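Sulfatase (sulfuric ester hydrolase) protein (Agrobacterium radiobacter, PDB 4UPH) belongs to the sulfatase family of the alkaline phosphatase clan and carries a bound magnesium ion. Local coordinates at residues Leu104-Asn108 against Arg524-Asp529; Phe87-Ala91 against Ala443-Phe447; Glu178-Trp184 against Asp219-Phe225. Residues are numbered along the deposited sequence.

Contact 1 of 3, residues Leu104-Asn108 against Arg524-Asp529; sequences LYQMN and RAQHLD
Met107, His527 and Asn108 bury the most surface where a short helix meets the C-terminal end of the long helix 510-526. Tyr105 is the N-cap (phi/psi -78/155) of the turn Gln106-Asn108, closed by Asn108 N to Tyr105 O at 2.8 Å. In the partner segment, Arg524-Gln526 are the last helical residues; His527 (-91/13) leaves the helix and Leu528 (-66/150) runs extended. The closest CA pair is Asn108 with Asp529, 6.8 Å apart.

Met107, with chi1 p, chi2 t and chi3 m, pushes its methyl into the helix terminus: CE lies 3.4 Å from Arg524 O, 3.6 Å from His527 O and 4.3 Å from Leu528 CD2, while SD is 3.8 Å from His527 CB. Arg524 NH1 gives Met107 SD a weak hydrogen bond at 3.7 Å; the stronger partner of this guanidinium is Glu446, in a salt bridge.

His527 (chi1 m, chi2 94°) offers a ring face to the edge of Tyr105 in a T-shaped (edge-to-face) pair, centroids 4.9 Å apart and planes at 59°; Tyr105 CE2 approaches His527 NE2 to 3.6 Å. The main polar link comes from Asn108 (chi1 m): its ND2 donates to His527 O at 2.7 Å and 170°, and also reaches Asp423.

The second subunit joins in, its Leu528 packing on Met107 and its Arg110 bonding Asp529 O. The carbonyl of the first residue beyond the helix, taken by an asparagine amide, with methionine filling the space beside it, here marks a helix-end junction at the dimer interface of a sulfatase-family protein.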
loop_
_atom_site.group_PDB
_atom_site.type_symbol
_atom_site.label_atom_id
_atom_site.label_comp_id
_atom_site.label_asym_id
_atom_site.label_seq_id
_atom_site.Cartn_x
_atom_site.Cartn_y
_atom_site.Cartn_z
ATOM N N LEU A 104 -9.410 2.760 7.714
ATOM C CA LEU A 104 -8.231 2.752 6.850
ATOM C C LEU A 104 -7.954 4.078 6.218
ATOM O O LEU A 104 -8.874 4.837 5.924
ATOM C CB LEU A 104 -8.368 1.714 5.724
ATOM C CG LEU A 104 -8.497 0.240 6.115
ATOM C CD1 LEU A 104 -9.032 -0.568 4.924
ATOM C CD2 LEU A 104 -7.153 -0.317 6.628
ATOM N N TYR A 105 -6.675 4.339 5.960
ATOM C CA TYR A 105 -6.244 5.489 5.184
ATOM C C TYR A 105 -6.499 5.116 3.710
ATOM O O TYR A 105 -6.529 3.925 3.377
ATOM C CB TYR A 105 -4.745 5.778 5.441
ATOM C CG TYR A 105 -4.438 6.409 6.788
ATOM C CD1 TYR A 105 -5.345 7.278 7.404
ATOM C CD2 TYR A 105 -3.198 6.223 7.398
ATOM C CE1 TYR A 105 -5.049 7.887 8.623
ATOM C CE2 TYR A 105 -2.902 6.806 8.630
ATOM C CZ TYR A 105 -3.823 7.658 9.225
ATOM O OH TYR A 105 -3.534 8.288 10.405
ATOM N N GLN A 106 -6.676 6.122 2.836
ATOM C CA GLN A 106 -6.921 5.920 1.401
ATOM C C GLN A 106 -5.821 5.071 0.732
ATOM O O GLN A 106 -6.111 4.312 -0.200
ATOM C CB GLN A 106 -7.156 7.262 0.689
ATOM C CG GLN A 106 -7.334 7.156 -0.832
ATOM C CD GLN A 106 -7.546 8.508 -1.415
ATOM O OE1 GLN A 106 -8.670 8.943 -1.659
ATOM N NE2 GLN A 106 -6.464 9.197 -1.634
ATOM N N MET A 107 -4.595 5.112 1.273
ATOM C CA MET A 107 -3.469 4.305 0.762
ATOM C C MET A 107 -3.738 2.814 0.921
ATOM O O MET A 107 -3.108 1.996 0.239
ATOM C CB MET A 107 -2.141 4.709 1.408
ATOM C CG MET A 107 -2.085 4.535 2.933
ATOM S SD MET A 107 -0.416 4.904 3.536
ATOM C CE MET A 107 0.486 3.396 3.058
ATOM N N ASN A 108 -4.723 2.460 1.794
ATOM C CA ASN A 108 -5.125 1.078 1.996
ATOM C C ASN A 108 -6.514 0.753 1.423
ATOM O O ASN A 108 -6.604 -0.259 0.733
ATOM C CB ASN A 108 -4.995 0.653 3.466
ATOM C CG ASN A 108 -3.568 0.366 3.844
ATOM O OD1 ASN A 108 -2.861 -0.391 3.173
ATOM N ND2 ASN A 108 -3.085 1.012 4.897
ATOM N N ARG A 524 4.267 6.143 5.333
ATOM C CA ARG A 524 4.006 5.283 4.170
ATOM C C ARG A 524 4.466 3.863 4.421
ATOM O O ARG A 524 3.701 2.948 4.144
ATOM C CB ARG A 524 4.670 5.834 2.879
ATOM C CG ARG A 524 4.047 7.142 2.349
ATOM C CD ARG A 524 2.650 6.936 1.785
ATOM N NE ARG A 524 2.258 7.989 0.840
ATOM C CZ ARG A 524 1.004 8.208 0.462
ATOM N NH1 ARG A 524 0.027 7.468 0.954
ATOM N NH2 ARG A 524 0.716 9.184 -0.383
ATOM N N ALA A 525 5.685 3.687 4.979
ATOM C CA ALA A 525 6.267 2.396 5.297
ATOM C C ALA A 525 5.529 1.690 6.466
ATOM O O ALA A 525 5.360 0.454 6.459
ATOM C CB ALA A 525 7.713 2.600 5.654
ATOM N N GLN A 526 5.119 2.468 7.487
ATOM C CA GLN A 526 4.449 1.906 8.662
ATOM C C GLN A 526 3.011 1.502 8.392
ATOM O O GLN A 526 2.548 0.513 8.969
ATOM C CB GLN A 526 4.569 2.853 9.856
ATOM C CG GLN A 526 6.024 2.891 10.399
ATOM C CD GLN A 526 6.129 3.799 11.589
ATOM O OE1 GLN A 526 6.230 5.027 11.462
ATOM N NE2 GLN A 526 5.999 3.222 12.775
ATOM N N HIS A 527 2.326 2.252 7.497
ATOM C CA HIS A 527 0.938 2.028 7.140
ATOM C C HIS A 527 0.715 1.093 5.953
ATOM O O HIS A 527 -0.427 0.960 5.515
ATOM C CB HIS A 527 0.197 3.347 6.965
ATOM C CG HIS A 527 -0.140 3.918 8.301
ATOM N ND1 HIS A 527 0.685 4.835 8.923
ATOM C CD2 HIS A 527 -1.095 3.542 9.172
ATOM C CE1 HIS A 527 0.127 5.087 10.089
ATOM N NE2 HIS A 527 -0.925 4.308 10.294
ATOM N N LEU A 528 1.760 0.345 5.512
ATOM C CA LEU A 528 1.593 -0.709 4.525
ATOM C C LEU A 528 0.729 -1.791 5.197
ATOM O O LEU A 528 0.745 -1.903 6.426
ATOM C CB LEU A 528 2.942 -1.293 4.075
ATOM C CG LEU A 528 3.877 -0.353 3.329
ATOM C CD1 LEU A 528 5.181 -1.051 2.958
ATOM C CD2 LEU A 528 3.208 0.266 2.092
ATOM N N ASP A 529 -0.072 -2.524 4.415
ATOM C CA ASP A 529 -0.995 -3.535 4.914
ATOM C C ASP A 529 -0.323 -4.618 5.782
ATOM O O ASP A 529 0.455 -5.425 5.268
ATOM C CB ASP A 529 -1.769 -4.151 3.747
ATOM C CG ASP A 529 -2.973 -4.986 4.143
ATOM O OD1 ASP A 529 -3.253 -5.085 5.359
ATOM O OD2 ASP A 529 -3.651 -5.527 3.228
#

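Contact 2 of 3, residues Phe87-Ala91 against Ala443-Phe447; sequences FAGTA and AFWEF
Glu446 offers both backbone polar groups to the neighbouring segment: Thr90 OG1 donates to Glu446 O at 2.7 Å, and Glu446 N donates to Gly89 O at 3.2 Å and 163°. The Thr90 hydroxyl (chi1 t) thus takes the acceptor that regular parallel pairing would give to Ala91 N, here 4.3 Å from Glu446 O. Two waters extend the polar seam. Water 2 donates to Gly89 O (2.7 Å) and Glu446 OE1 (2.9 Å), and water 1 sits between Ala88 O (2.9 Å) and Phe444 O (2.6 Å). The Glu446 carboxylate finds its strongest partner in Arg524.

The segments run parallel, end-to-end directions 3° apart, with CA atoms 4.9 Å apart at Gly89-Trp445, 5.2 Å at Thr90-Glu446 and 6.9 Å at Phe87-Ala443. Residues 443-447 are extended, whereas Gly89 (-76/-25) kinks its chain. A CA-H...O contact from Thr90 CA to Glu446 O, 3.3 Å, adds to the seam.

Farther out, Phe87 (chi1 m) lies nearly parallel to the Trp445 (chi1 p) six-membered ring, planes at 11° but slid apart with centroids 5.0 Å apart; Phe87 CD1 meets Ala443 CB at 3.7 Å. At the other end Phe447 CD1 touches Ala91 O at 3.3 Å.

Strand 443-448 edges the small antiparallel sheet, so this joins it to the loop leading to modified Ala93, a magnesium ligand. The chemistry implies a buried, irregular parallel pairing whose polar groups are met by one backbone bond, one hydroxyl bond and two bridging waters.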
loop_
_atom_site.group_PDB
_atom_site.type_symbol
_atom_site.label_atom_id
_atom_site.label_comp_id
_atom_site.label_asym_id
_atom_site.label_seq_id
_atom_site.Cartn_x
_atom_site.Cartn_y
_atom_site.Cartn_z
ATOM N N PHE A 87 -9.559 15.265 11.873
ATOM C CA PHE A 87 -9.468 15.345 10.418
ATOM C C PHE A 87 -10.033 14.142 9.689
ATOM O O PHE A 87 -9.842 12.993 10.095
ATOM C CB PHE A 87 -8.017 15.613 9.983
ATOM C CG PHE A 87 -7.542 17.001 10.349
ATOM C CD1 PHE A 87 -6.988 17.259 11.598
ATOM C CD2 PHE A 87 -7.685 18.061 9.460
ATOM C CE1 PHE A 87 -6.561 18.547 11.942
ATOM C CE2 PHE A 87 -7.282 19.351 9.813
ATOM C CZ PHE A 87 -6.729 19.587 11.054
ATOM N N ALA A 88 -10.702 14.419 8.561
ATOM C CA ALA A 88 -11.214 13.420 7.618
ATOM C C ALA A 88 -9.986 12.667 7.060
ATOM O O ALA A 88 -8.877 13.209 7.058
ATOM C CB ALA A 88 -11.942 14.118 6.487
ATOM N N GLY A 89 -10.179 11.422 6.635
ATOM C CA GLY A 89 -9.075 10.667 6.048
ATOM C C GLY A 89 -8.776 11.133 4.630
ATOM O O GLY A 89 -7.651 10.997 4.149
ATOM N N THR A 90 -9.794 11.703 3.960
ATOM C CA THR A 90 -9.771 12.157 2.564
ATOM C C THR A 90 -11.127 12.820 2.202
ATOM O O THR A 90 -11.954 13.047 3.090
ATOM C CB THR A 90 -9.354 10.984 1.610
ATOM O OG1 THR A 90 -9.296 11.431 0.258
ATOM C CG2 THR A 90 -10.222 9.753 1.736
ATOM N N ALA A 91 -11.324 13.148 0.907
ATOM C CA ALA A 91 -12.544 13.696 0.314
ATOM C C ALA A 91 -12.636 13.269 -1.201
ATOM O O ALA A 91 -11.590 12.941 -1.777
ATOM C CB ALA A 91 -12.569 15.221 0.452
ATOM N N ALA A 443 -1.489 15.241 11.993
ATOM C CA ALA A 443 -2.641 14.783 11.235
ATOM C C ALA A 443 -2.123 14.316 9.861
ATOM O O ALA A 443 -1.205 14.924 9.291
ATOM C CB ALA A 443 -3.637 15.907 11.053
ATOM N N PHE A 444 -2.710 13.221 9.348
ATOM C CA PHE A 444 -2.394 12.659 8.051
ATOM C C PHE A 444 -3.661 12.486 7.266
ATOM O O PHE A 444 -4.634 11.927 7.785
ATOM C CB PHE A 444 -1.634 11.322 8.157
ATOM C CG PHE A 444 -1.449 10.618 6.828
ATOM C CD1 PHE A 444 -0.435 11.000 5.954
ATOM C CD2 PHE A 444 -2.314 9.599 6.434
ATOM C CE1 PHE A 444 -0.273 10.358 4.721
ATOM C CE2 PHE A 444 -2.170 8.982 5.187
ATOM C CZ PHE A 444 -1.128 9.343 4.357
ATOM N N TRP A 445 -3.647 12.949 6.001
ATOM C CA TRP A 445 -4.763 12.746 5.079
ATOM C C TRP A 445 -4.261 12.719 3.655
ATOM O O TRP A 445 -3.110 13.042 3.403
ATOM C CB TRP A 445 -5.960 13.680 5.303
ATOM C CG TRP A 445 -5.819 15.088 4.820
ATOM C CD1 TRP A 445 -6.075 15.542 3.562
ATOM C CD2 TRP A 445 -5.578 16.250 5.625
ATOM N NE1 TRP A 445 -5.910 16.907 3.511
ATOM C CE2 TRP A 445 -5.630 17.371 4.768
ATOM C CE3 TRP A 445 -5.228 16.449 6.978
ATOM C CZ2 TRP A 445 -5.386 18.676 5.220
ATOM C CZ3 TRP A 445 -5.000 17.745 7.427
ATOM C CH2 TRP A 445 -5.096 18.839 6.556
ATOM N N GLU A 446 -5.093 12.222 2.747
ATOM C CA GLU A 446 -4.761 12.061 1.336
ATOM C C GLU A 446 -5.857 12.599 0.462
ATOM O O GLU A 446 -7.009 12.697 0.889
ATOM C CB GLU A 446 -4.593 10.568 1.021
ATOM C CG GLU A 446 -3.330 9.974 1.585
ATOM C CD GLU A 446 -3.337 8.459 1.580
ATOM O OE1 GLU A 446 -4.044 7.851 2.415
ATOM O OE2 GLU A 446 -2.634 7.876 0.728
ATOM N N PHE A 447 -5.517 12.919 -0.776
ATOM C CA PHE A 447 -6.521 13.345 -1.752
ATOM C C PHE A 447 -6.099 12.885 -3.130
ATOM O O PHE A 447 -4.948 13.063 -3.524
ATOM C CB PHE A 447 -6.830 14.863 -1.687
ATOM C CG PHE A 447 -7.800 15.336 -2.759
ATOM C CD1 PHE A 447 -9.146 14.995 -2.701
ATOM C CD2 PHE A 447 -7.352 16.089 -3.845
ATOM C CE1 PHE A 447 -10.036 15.415 -3.697
ATOM C CE2 PHE A 447 -8.245 16.510 -4.843
ATOM C CZ PHE A 447 -9.582 16.166 -4.761
HETATM O O HOH W 1 -7.059 11.748 8.723
HETATM O O HOH W 2 -6.305 8.650 3.998
#

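Contact 3 of 3, residues Glu178-Trp184 against Asp219-Phe225; sequences EKQWLSW and DETQTAF
Phe225 meets two tryptophans one helical turn apart without stacking on either. Its ring is oblique to the five-membered rings of Trp181 (centroids 5.6 Å, planes at 54°) and Trp184 (4.6 Å, 45°), and CH-pi contacts do the close fitting: Phe225 CB stands 3.9 Å from the centroid of the Trp184 six-membered ring, and Trp181 CA 4.2 Å from that of Phe225. All three side chains are chi1 t and point across the interface; Trp184 CD2 reaches Phe225 CD1 at 3.4 Å.

Two helix starts face each other, Trp181 and Gln222 having the nearest CA atoms at 6.5 Å. Glu178, with left-handed phi/psi of 50/29, occupies the N-cap position of helix 179-186. Thr221 (-73/174) is the N-cap of helix 222-235, its OG1 accepting a capping bond from Ala224 N at 3.1 Å and also bonding Glu329.

Two hydrogen bonds cross at this register. Trp181 NE1 donates to Glu220 O at 2.8 Å and 140°; Gln222 NE2 donates to Glu178 OE2 at 2.8 Å and 169°, while Glu178 OE1 forms a salt bridge with Arg196. Gln222 CG covers the Trp181 five-membered ring, 4.0 Å from its centroid.

Beyond the cluster, helix 222-235 packs on helix 313-344 through its Thr223 and Ala224. Such an arrangement is an aromatic cluster between two helix N-termini, one of them capped by Thr221, here within the sulfatase-family region of the chain.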
loop_
_atom_site.group_PDB
_atom_site.type_symbol
_atom_site.label_atom_id
_atom_site.label_comp_id
_atom_site.label_asym_id
_atom_site.label_seq_id
_atom_site.Cartn_x
_atom_site.Cartn_y
_atom_site.Cartn_z
ATOM N N GLU A 178 -33.626 11.372 -3.501
ATOM C CA GLU A 178 -34.510 11.699 -2.365
ATOM C C GLU A 178 -36.005 11.349 -2.580
ATOM O O GLU A 178 -36.873 11.967 -1.958
ATOM C CB GLU A 178 -34.365 13.173 -1.956
ATOM C CG GLU A 178 -33.011 13.548 -1.389
ATOM C CD GLU A 178 -32.721 15.036 -1.409
ATOM O OE1 GLU A 178 -33.107 15.704 -2.394
ATOM O OE2 GLU A 178 -32.070 15.529 -0.461
ATOM N N LYS A 179 -36.289 10.324 -3.402
ATOM C CA LYS A 179 -37.641 9.875 -3.738
ATOM C C LYS A 179 -38.480 9.445 -2.527
ATOM O O LYS A 179 -39.706 9.613 -2.561
ATOM C CB LYS A 179 -37.603 8.772 -4.812
ATOM C CG LYS A 179 -37.155 9.288 -6.190
ATOM C CD LYS A 179 -37.407 8.324 -7.346
ATOM C CE LYS A 179 -36.305 7.320 -7.588
ATOM N NZ LYS A 179 -36.798 6.093 -8.270
ATOM N N GLN A 180 -37.827 8.940 -1.457
ATOM C CA GLN A 180 -38.471 8.475 -0.230
ATOM C C GLN A 180 -38.959 9.636 0.621
ATOM O O GLN A 180 -39.969 9.509 1.329
ATOM C CB GLN A 180 -37.517 7.590 0.589
ATOM C CG GLN A 180 -37.126 6.277 -0.093
ATOM C CD GLN A 180 -35.829 6.379 -0.858
ATOM O OE1 GLN A 180 -35.410 7.454 -1.308
ATOM N NE2 GLN A 180 -35.182 5.244 -1.057
ATOM N N TRP A 181 -38.210 10.751 0.586
ATOM C CA TRP A 181 -38.510 11.992 1.305
ATOM C C TRP A 181 -39.626 12.740 0.557
ATOM O O TRP A 181 -40.564 13.225 1.196
ATOM C CB TRP A 181 -37.238 12.862 1.452
ATOM C CG TRP A 181 -37.485 14.243 2.016
ATOM C CD1 TRP A 181 -37.868 14.557 3.286
ATOM C CD2 TRP A 181 -37.340 15.493 1.318
ATOM N NE1 TRP A 181 -37.972 15.921 3.422
ATOM C CE2 TRP A 181 -37.667 16.520 2.227
ATOM C CE3 TRP A 181 -36.985 15.841 -0.003
ATOM C CZ2 TRP A 181 -37.601 17.877 1.879
ATOM C CZ3 TRP A 181 -36.959 17.181 -0.359
ATOM C CH2 TRP A 181 -37.257 18.183 0.574
ATOM N N LEU A 182 -39.514 12.796 -0.798
ATOM C CA LEU A 182 -40.474 13.415 -1.704
ATOM C C LEU A 182 -41.864 12.773 -1.539
ATOM O O LEU A 182 -42.840 13.518 -1.381
ATOM C CB LEU A 182 -39.990 13.319 -3.158
ATOM C CG LEU A 182 -38.773 14.158 -3.564
ATOM C CD1 LEU A 182 -38.329 13.813 -4.986
ATOM C CD2 LEU A 182 -39.063 15.655 -3.476
ATOM N N SER A 183 -41.938 11.401 -1.470
ATOM C CA SER A 183 -43.183 10.637 -1.258
ATOM C C SER A 183 -43.759 10.838 0.149
ATOM O O SER A 183 -44.980 10.773 0.334
ATOM C CB SER A 183 -42.991 9.149 -1.572
ATOM O OG SER A 183 -42.328 8.436 -0.545
ATOM N N TRP A 184 -42.880 11.092 1.129
ATOM C CA TRP A 184 -43.265 11.360 2.524
ATOM C C TRP A 184 -43.903 12.756 2.581
ATOM O O TRP A 184 -44.892 12.934 3.286
ATOM C CB TRP A 184 -42.041 11.277 3.455
ATOM C CG TRP A 184 -42.262 11.747 4.870
ATOM C CD1 TRP A 184 -42.791 11.023 5.896
ATOM C CD2 TRP A 184 -41.802 12.985 5.448
ATOM N NE1 TRP A 184 -42.716 11.739 7.075
ATOM C CE2 TRP A 184 -42.105 12.945 6.829
ATOM C CE3 TRP A 184 -41.157 14.121 4.932
ATOM C CZ2 TRP A 184 -41.801 14.007 7.701
ATOM C CZ3 TRP A 184 -40.854 15.170 5.791
ATOM C CH2 TRP A 184 -41.179 15.109 7.159
ATOM N N ASP A 219 -39.806 21.190 10.074
ATOM C CA ASP A 219 -40.171 19.844 10.512
ATOM C C ASP A 219 -40.426 18.921 9.306
ATOM O O ASP A 219 -40.843 17.770 9.472
ATOM C CB ASP A 219 -41.379 19.901 11.471
ATOM C CG ASP A 219 -41.107 20.731 12.705
ATOM O OD1 ASP A 219 -40.377 20.244 13.598
ATOM O OD2 ASP A 219 -41.588 21.886 12.759
ATOM N N GLU A 220 -40.104 19.416 8.101
ATOM C CA GLU A 220 -40.266 18.690 6.848
ATOM C C GLU A 220 -38.962 18.556 6.013
ATOM O O GLU A 220 -39.026 18.124 4.864
ATOM C CB GLU A 220 -41.401 19.307 6.015
ATOM C CG GLU A 220 -42.780 19.071 6.605
ATOM C CD GLU A 220 -43.924 19.641 5.796
ATOM O OE1 GLU A 220 -43.777 20.766 5.266
ATOM O OE2 GLU A 220 -44.971 18.964 5.702
ATOM N N THR A 221 -37.784 18.892 6.580
ATOM C CA THR A 221 -36.487 18.731 5.884
ATOM C C THR A 221 -36.149 17.230 5.824
ATOM O O THR A 221 -36.835 16.400 6.444
ATOM C CB THR A 221 -35.353 19.450 6.649
ATOM O OG1 THR A 221 -35.299 18.945 7.985
ATOM C CG2 THR A 221 -35.496 20.972 6.657
ATOM N N GLN A 222 -35.073 16.893 5.121
ATOM C CA GLN A 222 -34.561 15.518 5.013
ATOM C C GLN A 222 -34.072 15.086 6.412
ATOM O O GLN A 222 -34.206 13.908 6.768
ATOM C CB GLN A 222 -33.413 15.412 3.987
ATOM C CG GLN A 222 -33.747 15.934 2.585
ATOM C CD GLN A 222 -33.338 17.377 2.386
ATOM O OE1 GLN A 222 -33.720 18.275 3.146
ATOM N NE2 GLN A 222 -32.567 17.635 1.337
ATOM N N THR A 223 -33.548 16.063 7.204
ATOM C CA THR A 223 -33.084 15.871 8.595
ATOM C C THR A 223 -34.260 15.443 9.517
ATOM O O THR A 223 -34.161 14.436 10.247
ATOM C CB THR A 223 -32.387 17.152 9.141
ATOM O OG1 THR A 223 -31.598 17.800 8.130
ATOM C CG2 THR A 223 -31.547 16.885 10.367
ATOM N N ALA A 224 -35.372 16.237 9.481
ATOM C CA ALA A 224 -36.609 16.033 10.251
ATOM C C ALA A 224 -37.266 14.690 9.886
ATOM O O ALA A 224 -37.735 13.978 10.770
ATOM C CB ALA A 224 -37.557 17.173 9.970
ATOM N N PHE A 225 -37.225 14.318 8.590
ATOM C CA PHE A 225 -37.750 13.057 8.072
ATOM C C PHE A 225 -36.961 11.867 8.623
ATOM O O PHE A 225 -37.565 10.983 9.238
ATOM C CB PHE A 225 -37.760 13.079 6.531
ATOM C CG PHE A 225 -37.907 11.738 5.841
ATOM C CD1 PHE A 225 -39.066 10.979 5.993
ATOM C CD2 PHE A 225 -36.899 11.249 5.015
ATOM C CE1 PHE A 225 -39.207 9.750 5.339
ATOM C CE2 PHE A 225 -37.039 10.016 4.366
ATOM C CZ PHE A 225 -38.194 9.279 4.530
#

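How the contacts relate
Contacts 1 and 2 form one neighbourhood, their centres 12 Å apart, and their segments alternate along the chain: 87-91, 104-108, 443-447, 524-529. Glu446 couples them, its carboxylate meeting Arg524 and the backbone of Met107, while Tyr105 packs on Phe444. They join the loop after strand 81-87 and helix 106-109 to strand 443-448 and helix 510-526. Contact 3 falls between their halves in sequence, joining segments only 35 residues apart, and lies 39 Å from contact 1 and 31 Å from contact 2, centre to centre. Long-range closure and local helix pairing thus lie in separate parts of the fold, the magnesium about 8 Å from the Ala91 side chain and about 12 Å from that of Glu178.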